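Side-chain contacts in malonyl CoA-acyl carrier protein transacylase (Bartonella henselae, PDB 3QAT), which probably transfers the malonyl group from malonyl-CoA to the acyl carrier protein, the step that supplies malonyl units for bacterial fatty acid synthesis: residues 45-48 / 49-53; 187-191 / 192-196; 247-250 / 251-255; 285-288 / 289-292; 307-310 / 311-315. All blocks are in the same frame, centred on the assembly; numbering follows the deposited sequence. Where two conformers were deposited one is given.

Overall arrangement
All five contacts are local, each made within, or at the end of, its own helix, and none touches another. Contacts 4 and 5 are the closest pair, about 6 Å between nearest atoms; their helices flank strand 299-303 in sequence, and both touch it. Contact 4 lies near the GxSxG pattern at Gly-96, Ser-98 and Gly-100, consistent with an acyltransferase nucleophile elbow. Contact 3, centred 26 Å from contact 4 across the chain's centre, packs on helix 100-107, which starts at the last glycine of that pattern. Contacts 1, 2 and 5 are peripheral, 1 and 2 centred 39 Å apart; a 1,2-ethanediol, probably from the crystallisation liquor, lies about 3 Å from the Ser-48 side chain.

Contact 1 of 5, residues 45-48 / 49-53; sequences EKLS and DIIFE
Leu-47 packs against Ile-51 one turn further along helix 47-53, and this is the dense side of the contact. CG of Leu-47 comes within 4.0 Å of CD1 of Ile-51, the two side chains passing at a slant. Between the same two residues the backbone bond from Ile-51 N to Leu-47 O is nearly straight, 166° at the hydrogen. Phe-52 N bonds to Ser-48 O less straight, at 152°, and that carbonyl oxygen also lies over one face of the Phe-52 ring, 3.3 Å from CG of Phe-52.

The other flank is looser and wetter. Asp-49 OD2 only brushes the aliphatic start of Lys-46, 3.6 Å from Lys-46 CB, while the ammonium group NZ of Lys-46 stays 6.0 Å from OD2 of Asp-49. Ser-48 OG, placed between its own N and carbonyl carbon (chi1 62°), receives a hydrogen bond from a water at 2.7 Å; the same water donates to OD1 of Asp-49 and so ties the two side chains together.

Asp-40 of helix 30-43 also bonds Ser-48 OG. Leu-47 and Ile-51 are buried between that helix and helix 62-82, and the Phe-52 ring meets Phe-36.

Contact 2 of 5, residues 187-191 / 192-196; sequences EVASQ and KGAKR
A Schellman motif ends helix 179-191, with Gly-193 leaving the helical conformation at a positive phi of 97°. Two backbone bonds reach back into the last turn. Ala-194 N donates to Ala-189 O at 2.9 Å, and Gly-193 N to Ser-190 O at 3.1 Å; this second donor stands well above the carbonyl plane, whereas the helical bond from Lys-192 N to Val-188 O runs almost in line with the carbonyl.

Side chains close the motif on its inner side. The methyl groups CB of Ala-189 and CB of Ala-194 meet at 4.2 Å, and Ala-194 CB presses to 3.2 Å from Ala-189 O. Next to them Lys-192 runs alongside Val-188 in the same direction. With CG of Lys-192 anti to its carbonyl carbon (chi1 -69°), the chain passes Val-188 O and carries CE to 3.8 Å from CG1 of Val-188. Ile-152 of helix 146-155 touches both of these side chains and Ala-189, while Leu-144 touches the two alanines.

A water donates to Ser-190 O and to Ala-194 O, each at 2.7 Å, bridging the helix end to the turn. Ser-190 O thus accepts from both the Gly-193 amide and this water, so backbone and solvent together satisfy carbonyls of the last turn as the chain turns toward strand 196-200.

Contact 3 of 5, residues 247-250 / 251-255; sequences ERIV and SLLVQ
Arg-248 lays its guanidinium group across the end of Leu-252, one turn ahead on helix 246-258. CD1 of Leu-252 sits over one face of the group, displaced toward its rim, 4.0 Å from CZ of Arg-248. The second methyl, Leu-252 CD2, comes 4.0 Å from NH2 of Arg-248, so both methyls lie against the same face of the guanidinium group. The contact continues down the arginine chain, where CG of Arg-248 is 3.9 Å from Leu-252 CD1. Having CG anti to the backbone N (chi1 -179°) and staying extended as far as NE, Arg-248 brings its stem as well as its flat group against the leucine. A salt bridge from Arg-248 NE to Glu-243 holds the group from outside this turn and would restrain its rotation.

On another side of the helix, Ile-249 meets Leu-253 through methyl groups, CG2 of Ile-249 being 4.2 Å from CD1 of Leu-253. Leu-253 CG also rests 3.3 Å from Ile-249 O, the carbonyl that accepts the Leu-253 amide. Ser-251 was modelled in two conformers, and in the one given here its OG is 2.9 Å from NE2 of Gln-255, a bond that is therefore doubtful.

The helix has two apolar supports. Ile-249 packs on Leu-105 of helix 100-107, Val-250 and Val-254 face helix 212-224, and Leu-253 reaches both helices; near the Arg-248 end, strand 242-243 supplies Glu-243, which Leu-252 also touches.

Contact 4 of 5, residues 285-288 / 289-292; sequences KVLT and GLAR
Gly-289, Leu-290, Ala-291 and Arg-292 donate their amides to the carbonyls of Lys-285, Val-286, Leu-287 and Thr-288 in an unbroken i to i+4 series, with Lys-285 as the N-cap residue. This first part of helix 286-294 belongs to the beta-alpha-beta unit formed with strands 275-281 and 299-303. The shortest of the four bonds, Ala-291 N to Leu-287 O, measures 2.8 Å.

Leu-287 and Leu-290 form the apolar side: CD2 of Leu-287 lies 4.2 Å from CD1 of Leu-290, and both side chains touch Trp-263 of helix 263-272. Leu-287 also touches His-97, the residue between Gly-96 and Ser-98 of the GxSxG sequence, which probably forms the nucleophile elbow.

On the flank toward strand 299-303, Thr-288 and Arg-292 lie side by side and point the same way. Thr-288 uses its two branches differently. OG1, anti to the carbonyl carbon (chi1 -64°), bonds to Glu-280, whose other carboxylate oxygen receives the amide of Leu-287, so one acidic side chain grips the first turn twice. The methyl branch, CG2, anti to the backbone N, is turned to the arginine. Arg-292 is extended from CG to NE, and its NH2 donates to the carbonyl oxygen of Ala-300, which would hold the guanidinium group in place against the threonine, whose CG2 sits over the centre of one guanidinium face, 3.5 Å from CZ of Arg-292.

Contact 5 of 5, residues 307-310 / 311-315; sequences EEIE and AALRV
Arg-314 leaves the helix with CG anti to its carbonyl carbon (chi1 -63°) and then bends at chi3 (-40°), a shape that folds its guanidinium group back over the preceding turn of helix 306-316. One face of the group comes to lie over CA of Ala-311, off toward the rim, and NH1 of Arg-314 stands 3.8 Å from Glu-310 O. The aliphatic part follows the same carbonyl more closely, with CG of Arg-314 3.3 Å from Glu-310 O, which also accepts the Arg-314 amide.

Glu-310 is bent as well, at chi2, yet its carboxylate does not meet the arginine directly: OE1 of Glu-310 is 5.8 Å from NH1 of Arg-314. Two waters sit at NH1, both at the guanidinium edge and in its plane. One accepts from Arg-314 NH1 at 2.9 Å and links it to Glu-307 O, to which it donates; only the other reaches Glu-310 OE1, weakly.

The buried side is apolar. Ile-309 and Leu-313 run alongside each other in the same direction, CG2 of Ile-309 touching CD1 of Leu-313 at 3.9 Å. Ile-309 packs on helix 62-82 and Val-303, while Leu-313 packs on Leu-83 and Leu-85. Glu-308, meanwhile, bonds to Thr-302 and to the amide of Gly-304, joining the helix to strand 299-303 and the loop after it.

The opposite charges of Glu-310 and Arg-314 thus probably attract across water without forming a salt bridge, and the first water gives Glu-307 O a second donor beside the Ala-311 amide.

Contact 1 of 5, residues 45-48 / 49-53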
loop_
_atom_site.group_PDB
_atom_site.type_symbol
_atom_site.label_atom_id
_atom_site.label_comp_id
_atom_site.label_asym_id
_atom_site.label_seq_id
_atom_site.Cartn_x
_atom_site.Cartn_y
_atom_site.Cartn_z
ATOM N N GLU A 45 14.858 15.461 7.553
ATOM C CA GLU A 45 13.638 16.263 7.685
ATOM C C GLU A 45 12.883 15.822 8.920
ATOM O O GLU A 45 12.844 14.625 9.188
ATOM C CB GLU A 45 12.716 15.967 6.475
ATOM C CG GLU A 45 11.582 16.959 6.293
ATOM C CD GLU A 45 10.492 16.441 5.368
ATOM O OE1 GLU A 45 10.495 15.248 4.984
ATOM O OE2 GLU A 45 9.617 17.250 5.032
ATOM N N LYS A 46 12.236 16.758 9.618
ATOM C CA LYS A 46 11.330 16.390 10.706
ATOM C C LYS A 46 9.953 15.976 10.138
ATOM O O LYS A 46 8.915 16.604 10.405
ATOM C CB LYS A 46 11.173 17.530 11.716
ATOM C CG LYS A 46 12.399 17.762 12.591
ATOM C CD LYS A 46 12.525 16.646 13.641
ATOM C CE LYS A 46 13.611 16.941 14.684
ATOM N NZ LYS A 46 13.593 15.923 15.799
ATOM N N LEU A 47 9.943 14.890 9.369
ATOM C CA LEU A 47 8.695 14.348 8.845
ATOM C C LEU A 47 7.747 14.001 9.981
ATOM O O LEU A 47 6.522 14.188 9.853
ATOM C CB LEU A 47 8.995 13.102 7.990
ATOM C CG LEU A 47 7.755 12.379 7.451
ATOM C CD1 LEU A 47 6.893 13.263 6.492
ATOM C CD2 LEU A 47 8.150 11.035 6.784
ATOM N N SER A 48 8.307 13.511 11.093
ATOM C CA SER A 48 7.481 13.131 12.230
ATOM C C SER A 48 6.584 14.276 12.735
ATOM O O SER A 48 5.489 14.025 13.231
ATOM C CB SER A 48 8.358 12.578 13.373
ATOM O OG SER A 48 9.260 13.600 13.820
ATOM N N ASP A 49 7.026 15.534 12.608
ATOM C CA ASP A 49 6.168 16.655 13.022
ATOM C C ASP A 49 4.895 16.729 12.163
ATOM O O ASP A 49 3.821 17.036 12.672
ATOM C CB ASP A 49 6.923 17.977 12.971
ATOM C CG ASP A 49 7.880 18.163 14.149
ATOM O OD1 ASP A 49 7.678 17.550 15.219
ATOM O OD2 ASP A 49 8.811 18.982 14.006
ATOM N N ILE A 50 5.032 16.468 10.866
ATOM C CA ILE A 50 3.885 16.433 9.953
ATOM C C ILE A 50 2.992 15.227 10.284
ATOM O O ILE A 50 1.767 15.339 10.330
ATOM C CB ILE A 50 4.368 16.378 8.489
ATOM C CG1 ILE A 50 5.116 17.665 8.117
ATOM C CG2 ILE A 50 3.201 16.089 7.521
ATOM C CD1 ILE A 50 5.957 17.516 6.809
ATOM N N ILE A 51 3.610 14.068 10.528
ATOM C CA ILE A 51 2.858 12.894 10.950
ATOM C C ILE A 51 2.013 13.167 12.197
ATOM O O ILE A 51 0.821 12.839 12.218
ATOM C CB ILE A 51 3.782 11.689 11.179
ATOM C CG1 ILE A 51 4.604 11.422 9.909
ATOM C CG2 ILE A 51 2.971 10.450 11.600
ATOM C CD1 ILE A 51 5.573 10.198 10.029
ATOM N N PHE A 52 2.621 13.773 13.212
ATOM C CA PHE A 52 1.943 13.891 14.510
ATOM C C PHE A 52 0.999 15.094 14.625
ATOM O O PHE A 52 0.033 15.032 15.389
ATOM C CB PHE A 52 2.959 13.936 15.657
ATOM C CG PHE A 52 3.872 12.717 15.743
ATOM C CD1 PHE A 52 3.467 11.449 15.289
ATOM C CD2 PHE A 52 5.126 12.844 16.342
ATOM C CE1 PHE A 52 4.325 10.340 15.389
ATOM C CE2 PHE A 52 5.981 11.753 16.449
ATOM C CZ PHE A 52 5.585 10.490 15.977
ATOM N N GLU A 53 1.240 16.146 13.846
ATOM C CA GLU A 53 0.476 17.392 13.987
ATOM C C GLU A 53 -0.119 17.946 12.698
ATOM O O GLU A 53 -0.868 18.948 12.723
ATOM C CB GLU A 53 1.355 18.460 14.622
ATOM C CG GLU A 53 1.804 18.157 16.033
ATOM C CD GLU A 53 2.586 19.310 16.645
ATOM O OE1 GLU A 53 2.019 20.412 16.788
ATOM O OE2 GLU A 53 3.765 19.112 16.987
HETATM O O HOH W 1 8.640 15.078 15.952
#

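Contact 2 of 5, residues 187-191 / 192-196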
loop_
_atom_site.group_PDB
_atom_site.type_symbol
_atom_site.label_atom_id
_atom_site.label_comp_id
_atom_site.label_asym_id
_atom_site.label_seq_id
_atom_site.Cartn_x
_atom_site.Cartn_y
_atom_site.Cartn_z
ATOM N N GLU A 187 -19.173 9.063 -15.617
ATOM C CA GLU A 187 -20.523 9.225 -16.189
ATOM C C GLU A 187 -21.076 7.874 -16.636
ATOM O O GLU A 187 -22.212 7.520 -16.275
ATOM C CB GLU A 187 -20.492 10.206 -17.362
ATOM C CG GLU A 187 -20.134 11.622 -16.945
ATOM C CD GLU A 187 -19.774 12.521 -18.124
ATOM O OE1 GLU A 187 -19.755 12.043 -19.283
ATOM O OE2 GLU A 187 -19.495 13.721 -17.887
ATOM N N VAL A 188 -20.259 7.109 -17.367
ATOM C CA VAL A 188 -20.680 5.800 -17.869
ATOM C C VAL A 188 -20.948 4.815 -16.726
ATOM O O VAL A 188 -21.958 4.109 -16.702
ATOM C CB VAL A 188 -19.680 5.215 -18.880
ATOM C CG1 VAL A 188 -20.157 3.841 -19.358
ATOM C CG2 VAL A 188 -19.524 6.158 -20.091
ATOM N N ALA A 189 -20.055 4.788 -15.735
ATOM C CA ALA A 189 -20.266 3.912 -14.582
ATOM C C ALA A 189 -21.579 4.193 -13.861
ATOM O O ALA A 189 -22.299 3.256 -13.463
ATOM C CB ALA A 189 -19.098 4.043 -13.606
ATOM N N SER A 190 -21.880 5.485 -13.673
ATOM C CA SER A 190 -23.122 5.932 -13.050
ATOM C C SER A 190 -24.333 5.486 -13.878
ATOM O O SER A 190 -25.323 4.994 -13.335
ATOM C CB SER A 190 -23.114 7.459 -12.934
ATOM O OG SER A 190 -24.245 7.912 -12.220
ATOM N N GLN A 191 -24.242 5.664 -15.192
ATOM C CA GLN A 191 -25.322 5.252 -16.112
ATOM C C GLN A 191 -25.557 3.751 -16.022
ATOM O O GLN A 191 -26.696 3.286 -15.981
ATOM C CB GLN A 191 -24.993 5.669 -17.555
ATOM C CG GLN A 191 -25.941 5.059 -18.623
ATOM C CD GLN A 191 -25.407 3.768 -19.210
ATOM O OE1 GLN A 191 -26.036 2.699 -19.086
ATOM N NE2 GLN A 191 -24.258 3.849 -19.860
ATOM N N LYS A 192 -24.472 2.986 -15.953
ATOM C CA LYS A 192 -24.584 1.524 -15.830
ATOM C C LYS A 192 -25.057 1.016 -14.478
ATOM O O LYS A 192 -25.250 -0.188 -14.310
ATOM C CB LYS A 192 -23.251 0.861 -16.174
ATOM C CG LYS A 192 -22.893 0.979 -17.632
ATOM C CD LYS A 192 -21.630 0.161 -17.943
ATOM C CE LYS A 192 -21.298 0.188 -19.419
ATOM N NZ LYS A 192 -22.197 -0.676 -20.250
ATOM N N GLY A 193 -25.242 1.917 -13.526
ATOM C CA GLY A 193 -25.829 1.569 -12.232
ATOM C C GLY A 193 -24.833 1.317 -11.119
ATOM O O GLY A 193 -25.166 0.669 -10.127
ATOM N N ALA A 194 -23.619 1.844 -11.258
ATOM C CA ALA A 194 -22.670 1.734 -10.154
ATOM C C ALA A 194 -23.316 2.262 -8.887
ATOM O O ALA A 194 -24.031 3.276 -8.936
ATOM C CB ALA A 194 -21.405 2.506 -10.454
ATOM N N LYS A 195 -23.066 1.590 -7.754
ATOM C CA LYS A 195 -23.568 2.078 -6.478
ATOM C C LYS A 195 -22.884 3.391 -6.099
ATOM O O LYS A 195 -23.524 4.282 -5.546
ATOM C CB LYS A 195 -23.412 1.027 -5.369
ATOM C CG LYS A 195 -24.245 -0.243 -5.596
ATOM C CD LYS A 195 -25.681 0.094 -6.026
ATOM C CE LYS A 195 -26.686 -0.974 -5.616
ATOM N NZ LYS A 195 -27.241 -0.725 -4.250
ATOM N N ARG A 196 -21.599 3.505 -6.431
ATOM C CA ARG A 196 -20.820 4.721 -6.198
ATOM C C ARG A 196 -19.922 4.938 -7.399
ATOM O O ARG A 196 -19.357 3.983 -7.917
ATOM C CB ARG A 196 -19.931 4.560 -4.957
ATOM C CG ARG A 196 -18.840 5.653 -4.835
ATOM C CD ARG A 196 -17.991 5.492 -3.590
ATOM N NE ARG A 196 -18.836 5.432 -2.397
ATOM C CZ ARG A 196 -18.396 5.202 -1.165
ATOM N NH1 ARG A 196 -17.093 5.005 -0.933
ATOM N NH2 ARG A 196 -19.268 5.152 -0.158
HETATM O O HOH W 2 -25.750 4.430 -10.737
#

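Contact 3 of 5, residues 247-250 / 251-255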
loop_
_atom_site.group_PDB
_atom_site.type_symbol
_atom_site.label_atom_id
_atom_site.label_comp_id
_atom_site.label_asym_id
_atom_site.label_seq_id
_atom_site.Cartn_x
_atom_site.Cartn_y
_atom_site.Cartn_z
ATOM N N GLU A 247 16.013 -9.797 -7.290
ATOM C CA GLU A 247 16.072 -9.212 -8.632
ATOM C C GLU A 247 14.688 -9.155 -9.281
ATOM O O GLU A 247 14.306 -8.152 -9.913
ATOM C CB GLU A 247 17.032 -9.997 -9.528
ATOM C CG GLU A 247 18.496 -9.827 -9.161
ATOM C CD GLU A 247 19.428 -10.654 -10.035
ATOM O OE1 GLU A 247 18.971 -11.231 -11.052
ATOM O OE2 GLU A 247 20.630 -10.725 -9.703
ATOM N N ARG A 248 13.936 -10.242 -9.152
ATOM C CA ARG A 248 12.579 -10.257 -9.691
ATOM C C ARG A 248 11.683 -9.288 -8.923
ATOM O O ARG A 248 10.883 -8.585 -9.527
ATOM C CB ARG A 248 11.961 -11.646 -9.635
ATOM C CG ARG A 248 10.566 -11.653 -10.218
ATOM C CD ARG A 248 10.126 -13.040 -10.570
ATOM N NE ARG A 248 8.675 -13.140 -10.506
ATOM C CZ ARG A 248 7.843 -12.821 -11.499
ATOM N NH1 ARG A 248 8.311 -12.365 -12.662
ATOM N NH2 ARG A 248 6.543 -12.975 -11.340
ATOM N N ILE A 249 11.828 -9.262 -7.604
ATOM C CA ILE A 249 11.048 -8.319 -6.767
ATOM C C ILE A 249 11.290 -6.866 -7.214
ATOM O O ILE A 249 10.330 -6.106 -7.326
ATOM C CB ILE A 249 11.333 -8.518 -5.276
ATOM C CG1 ILE A 249 10.680 -9.824 -4.809
ATOM C CG2 ILE A 249 10.852 -7.315 -4.435
ATOM C CD1 ILE A 249 11.162 -10.339 -3.455
ATOM N N VAL A 250 12.542 -6.494 -7.502
ATOM C CA VAL A 250 12.812 -5.144 -8.017
ATOM C C VAL A 250 12.035 -4.900 -9.310
ATOM O O VAL A 250 11.395 -3.849 -9.477
ATOM C CB VAL A 250 14.343 -4.873 -8.202
ATOM C CG1 VAL A 250 14.605 -3.726 -9.204
ATOM C CG2 VAL A 250 14.972 -4.595 -6.850
ATOM N N SER A 251 12.040 -5.879 -10.228
ATOM C CA SER A 251 11.347 -5.710 -11.491
ATOM C C SER A 251 9.841 -5.516 -11.264
ATOM O O SER A 251 9.214 -4.658 -11.884
ATOM C CB SER A 251 11.624 -6.910 -12.402
ATOM O OG SER A 251 10.870 -6.824 -13.590
ATOM N N LEU A 252 9.286 -6.301 -10.356
ATOM C CA LEU A 252 7.861 -6.222 -10.030
ATOM C C LEU A 252 7.463 -4.925 -9.334
ATOM O O LEU A 252 6.360 -4.443 -9.570
ATOM C CB LEU A 252 7.426 -7.420 -9.195
ATOM C CG LEU A 252 7.538 -8.793 -9.865
ATOM C CD1 LEU A 252 7.399 -9.849 -8.787
ATOM C CD2 LEU A 252 6.468 -8.989 -10.958
ATOM N N LEU A 253 8.363 -4.378 -8.505
ATOM C CA LEU A 253 8.121 -3.031 -7.915
ATOM C C LEU A 253 8.072 -1.937 -8.999
ATOM O O LEU A 253 7.239 -1.012 -8.918
ATOM C CB LEU A 253 9.175 -2.691 -6.864
ATOM C CG LEU A 253 9.168 -3.544 -5.592
ATOM C CD1 LEU A 253 10.373 -3.153 -4.757
ATOM C CD2 LEU A 253 7.891 -3.302 -4.788
ATOM N N VAL A 254 8.939 -2.046 -10.010
ATOM C CA VAL A 254 8.915 -1.100 -11.122
ATOM C C VAL A 254 7.614 -1.241 -11.936
ATOM O O VAL A 254 6.941 -0.234 -12.261
ATOM C CB VAL A 254 10.175 -1.267 -12.017
ATOM C CG1 VAL A 254 10.067 -0.395 -13.266
ATOM C CG2 VAL A 254 11.456 -0.904 -11.240
ATOM N N GLN A 255 7.257 -2.486 -12.270
ATOM C CA GLN A 255 6.026 -2.761 -13.011
ATOM C C GLN A 255 4.782 -2.284 -12.252
ATOM O O GLN A 255 3.801 -1.817 -12.854
ATOM C CB GLN A 255 5.899 -4.258 -13.268
ATOM C CG GLN A 255 6.943 -4.826 -14.217
ATOM C CD GLN A 255 6.907 -6.350 -14.242
ATOM O OE1 GLN A 255 5.834 -6.958 -14.307
ATOM N NE2 GLN A 255 8.076 -6.971 -14.174
#

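Contact 4 of 5, residues 285-288 / 289-292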
loop_
_atom_site.group_PDB
_atom_site.type_symbol
_atom_site.label_atom_id
_atom_site.label_comp_id
_atom_site.label_asym_id
_atom_site.label_seq_id
_atom_site.Cartn_x
_atom_site.Cartn_y
_atom_site.Cartn_z
ATOM N N LYS A 285 -7.822 0.984 9.492
ATOM C CA LYS A 285 -8.513 -0.298 9.353
ATOM C C LYS A 285 -8.984 -0.517 7.925
ATOM O O LYS A 285 -9.911 -1.300 7.685
ATOM C CB LYS A 285 -9.655 -0.446 10.381
ATOM C CG LYS A 285 -10.615 0.670 10.396
ATOM C CD LYS A 285 -11.712 0.435 11.452
ATOM C CE LYS A 285 -11.207 0.578 12.868
ATOM N NZ LYS A 285 -12.351 0.309 13.815
ATOM N N VAL A 286 -8.319 0.153 6.973
ATOM C CA VAL A 286 -8.738 0.092 5.570
ATOM C C VAL A 286 -8.614 -1.326 4.967
ATOM O O VAL A 286 -9.592 -1.844 4.399
ATOM C CB VAL A 286 -7.969 1.103 4.694
ATOM C CG1 VAL A 286 -8.389 0.953 3.215
ATOM C CG2 VAL A 286 -8.263 2.521 5.192
ATOM N N LEU A 287 -7.447 -1.959 5.125
ATOM C CA LEU A 287 -7.292 -3.302 4.542
ATOM C C LEU A 287 -8.180 -4.318 5.227
ATOM O O LEU A 287 -8.681 -5.257 4.572
ATOM C CB LEU A 287 -5.825 -3.781 4.559
ATOM C CG LEU A 287 -4.864 -2.857 3.811
ATOM C CD1 LEU A 287 -3.443 -3.455 3.883
ATOM C CD2 LEU A 287 -5.293 -2.675 2.342
ATOM N N THR A 288 -8.379 -4.155 6.535
ATOM C CA THR A 288 -9.246 -5.054 7.304
ATOM C C THR A 288 -10.688 -4.981 6.787
ATOM O O THR A 288 -11.363 -6.025 6.651
ATOM C CB THR A 288 -9.110 -4.724 8.803
ATOM O OG1 THR A 288 -7.764 -4.994 9.213
ATOM C CG2 THR A 288 -10.082 -5.575 9.663
ATOM N N GLY A 289 -11.148 -3.767 6.472
ATOM C CA GLY A 289 -12.490 -3.564 5.878
ATOM C C GLY A 289 -12.622 -4.316 4.554
ATOM O O GLY A 289 -13.621 -5.018 4.321
ATOM N N LEU A 290 -11.595 -4.225 3.713
ATOM C CA LEU A 290 -11.590 -4.945 2.443
ATOM C C LEU A 290 -11.583 -6.467 2.650
ATOM O O LEU A 290 -12.321 -7.174 1.974
ATOM C CB LEU A 290 -10.404 -4.533 1.571
ATOM C CG LEU A 290 -10.344 -3.083 1.109
ATOM C CD1 LEU A 290 -9.039 -2.774 0.383
ATOM C CD2 LEU A 290 -11.541 -2.782 0.179
ATOM N N ALA A 291 -10.737 -6.941 3.565
ATOM C CA ALA A 291 -10.582 -8.405 3.778
ATOM C C ALA A 291 -11.918 -9.018 4.164
ATOM O O ALA A 291 -12.289 -10.085 3.651
ATOM C CB ALA A 291 -9.524 -8.727 4.839
ATOM N N ARG A 292 -12.656 -8.334 5.040
ATOM C CA ARG A 292 -13.948 -8.844 5.501
ATOM C C ARG A 292 -15.011 -8.901 4.402
ATOM O O ARG A 292 -15.923 -9.758 4.452
ATOM C CB ARG A 292 -14.428 -8.056 6.730
ATOM C CG ARG A 292 -13.510 -8.260 7.934
ATOM C CD ARG A 292 -14.053 -7.616 9.207
ATOM N NE ARG A 292 -13.129 -7.826 10.321
ATOM C CZ ARG A 292 -12.913 -6.941 11.291
ATOM N NH1 ARG A 292 -13.546 -5.765 11.273
ATOM N NH2 ARG A 292 -12.044 -7.212 12.263
#

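Contact 5 of 5, residues 307-310 / 311-315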
loop_
_atom_site.group_PDB
_atom_site.type_symbol
_atom_site.label_atom_id
_atom_site.label_comp_id
_atom_site.label_asym_id
_atom_site.label_seq_id
_atom_site.Cartn_x
_atom_site.Cartn_y
_atom_site.Cartn_z
ATOM N N GLU A 307 -2.574 -2.586 22.731
ATOM C CA GLU A 307 -3.567 -3.619 23.008
ATOM C C GLU A 307 -3.660 -4.600 21.835
ATOM O O GLU A 307 -3.670 -5.825 22.021
ATOM C CB GLU A 307 -4.944 -2.970 23.270
ATOM C CG GLU A 307 -5.039 -2.107 24.544
ATOM C CD GLU A 307 -4.171 -0.830 24.581
ATOM O OE1 GLU A 307 -3.894 -0.207 23.514
ATOM O OE2 GLU A 307 -3.752 -0.449 25.713
ATOM N N GLU A 308 -3.722 -4.054 20.623
ATOM C CA GLU A 308 -3.787 -4.885 19.431
ATOM C C GLU A 308 -2.501 -5.650 19.192
ATOM O O GLU A 308 -2.536 -6.768 18.693
ATOM C CB GLU A 308 -4.117 -4.020 18.193
ATOM C CG GLU A 308 -5.570 -3.553 18.198
ATOM C CD GLU A 308 -5.880 -2.599 17.063
ATOM O OE1 GLU A 308 -4.934 -1.927 16.580
ATOM O OE2 GLU A 308 -7.073 -2.512 16.663
ATOM N N ILE A 309 -1.365 -5.040 19.523
ATOM C CA ILE A 309 -0.089 -5.761 19.466
ATOM C C ILE A 309 -0.116 -6.981 20.408
ATOM O O ILE A 309 0.216 -8.096 19.996
ATOM C CB ILE A 309 1.107 -4.829 19.774
ATOM C CG1 ILE A 309 1.360 -3.903 18.571
ATOM C CG2 ILE A 309 2.359 -5.645 20.130
ATOM C CD1 ILE A 309 2.154 -2.650 18.941
ATOM N N GLU A 310 -0.548 -6.775 21.639
ATOM C CA GLU A 310 -0.661 -7.886 22.599
ATOM C C GLU A 310 -1.567 -9.006 22.068
ATOM O O GLU A 310 -1.192 -10.181 22.135
ATOM C CB GLU A 310 -1.117 -7.396 23.992
ATOM C CG GLU A 310 -0.123 -6.481 24.723
ATOM C CD GLU A 310 1.196 -7.161 25.080
ATOM O OE1 GLU A 310 1.260 -8.412 25.122
ATOM O OE2 GLU A 310 2.178 -6.433 25.338
ATOM N N ALA A 311 -2.724 -8.637 21.497
ATOM C CA ALA A 311 -3.678 -9.605 20.963
ATOM C C ALA A 311 -3.080 -10.383 19.794
ATOM O O ALA A 311 -3.231 -11.608 19.712
ATOM C CB ALA A 311 -4.982 -8.906 20.553
ATOM N N ALA A 312 -2.371 -9.678 18.899
ATOM C CA ALA A 312 -1.758 -10.327 17.745
ATOM C C ALA A 312 -0.685 -11.332 18.195
ATOM O O ALA A 312 -0.595 -12.443 17.652
ATOM C CB ALA A 312 -1.152 -9.265 16.786
ATOM N N LEU A 313 0.102 -10.962 19.203
ATOM C CA LEU A 313 1.142 -11.859 19.701
ATOM C C LEU A 313 0.537 -13.149 20.291
ATOM O O LEU A 313 1.092 -14.232 20.107
ATOM C CB LEU A 313 2.011 -11.149 20.740
ATOM C CG LEU A 313 2.871 -10.020 20.173
ATOM C CD1 LEU A 313 3.446 -9.163 21.281
ATOM C CD2 LEU A 313 3.993 -10.555 19.257
ATOM N N ARG A 314 -0.608 -13.022 20.952
ATOM C CA ARG A 314 -1.342 -14.189 21.467
ATOM C C ARG A 314 -1.881 -15.093 20.346
ATOM O O ARG A 314 -1.775 -16.323 20.422
ATOM C CB ARG A 314 -2.479 -13.723 22.376
ATOM C CG ARG A 314 -1.985 -12.966 23.619
ATOM C CD ARG A 314 -3.079 -12.750 24.677
ATOM N NE ARG A 314 -4.386 -12.403 24.109
ATOM C CZ ARG A 314 -4.896 -11.169 24.023
ATOM N NH1 ARG A 314 -4.220 -10.111 24.482
ATOM N NH2 ARG A 314 -6.105 -10.998 23.473
ATOM N N VAL A 315 -2.464 -14.485 19.312
ATOM C CA VAL A 315 -2.996 -15.240 18.185
ATOM C C VAL A 315 -1.863 -15.996 17.461
ATOM O O VAL A 315 -2.047 -17.142 17.030
ATOM C CB VAL A 315 -3.781 -14.290 17.218
ATOM C CG1 VAL A 315 -4.144 -14.975 15.904
ATOM C CG2 VAL A 315 -5.035 -13.756 17.908
HETATM O O HOH W 3 -4.742 -7.280 24.166
HETATM O O HOH W 4 -1.426 -10.220 26.200
#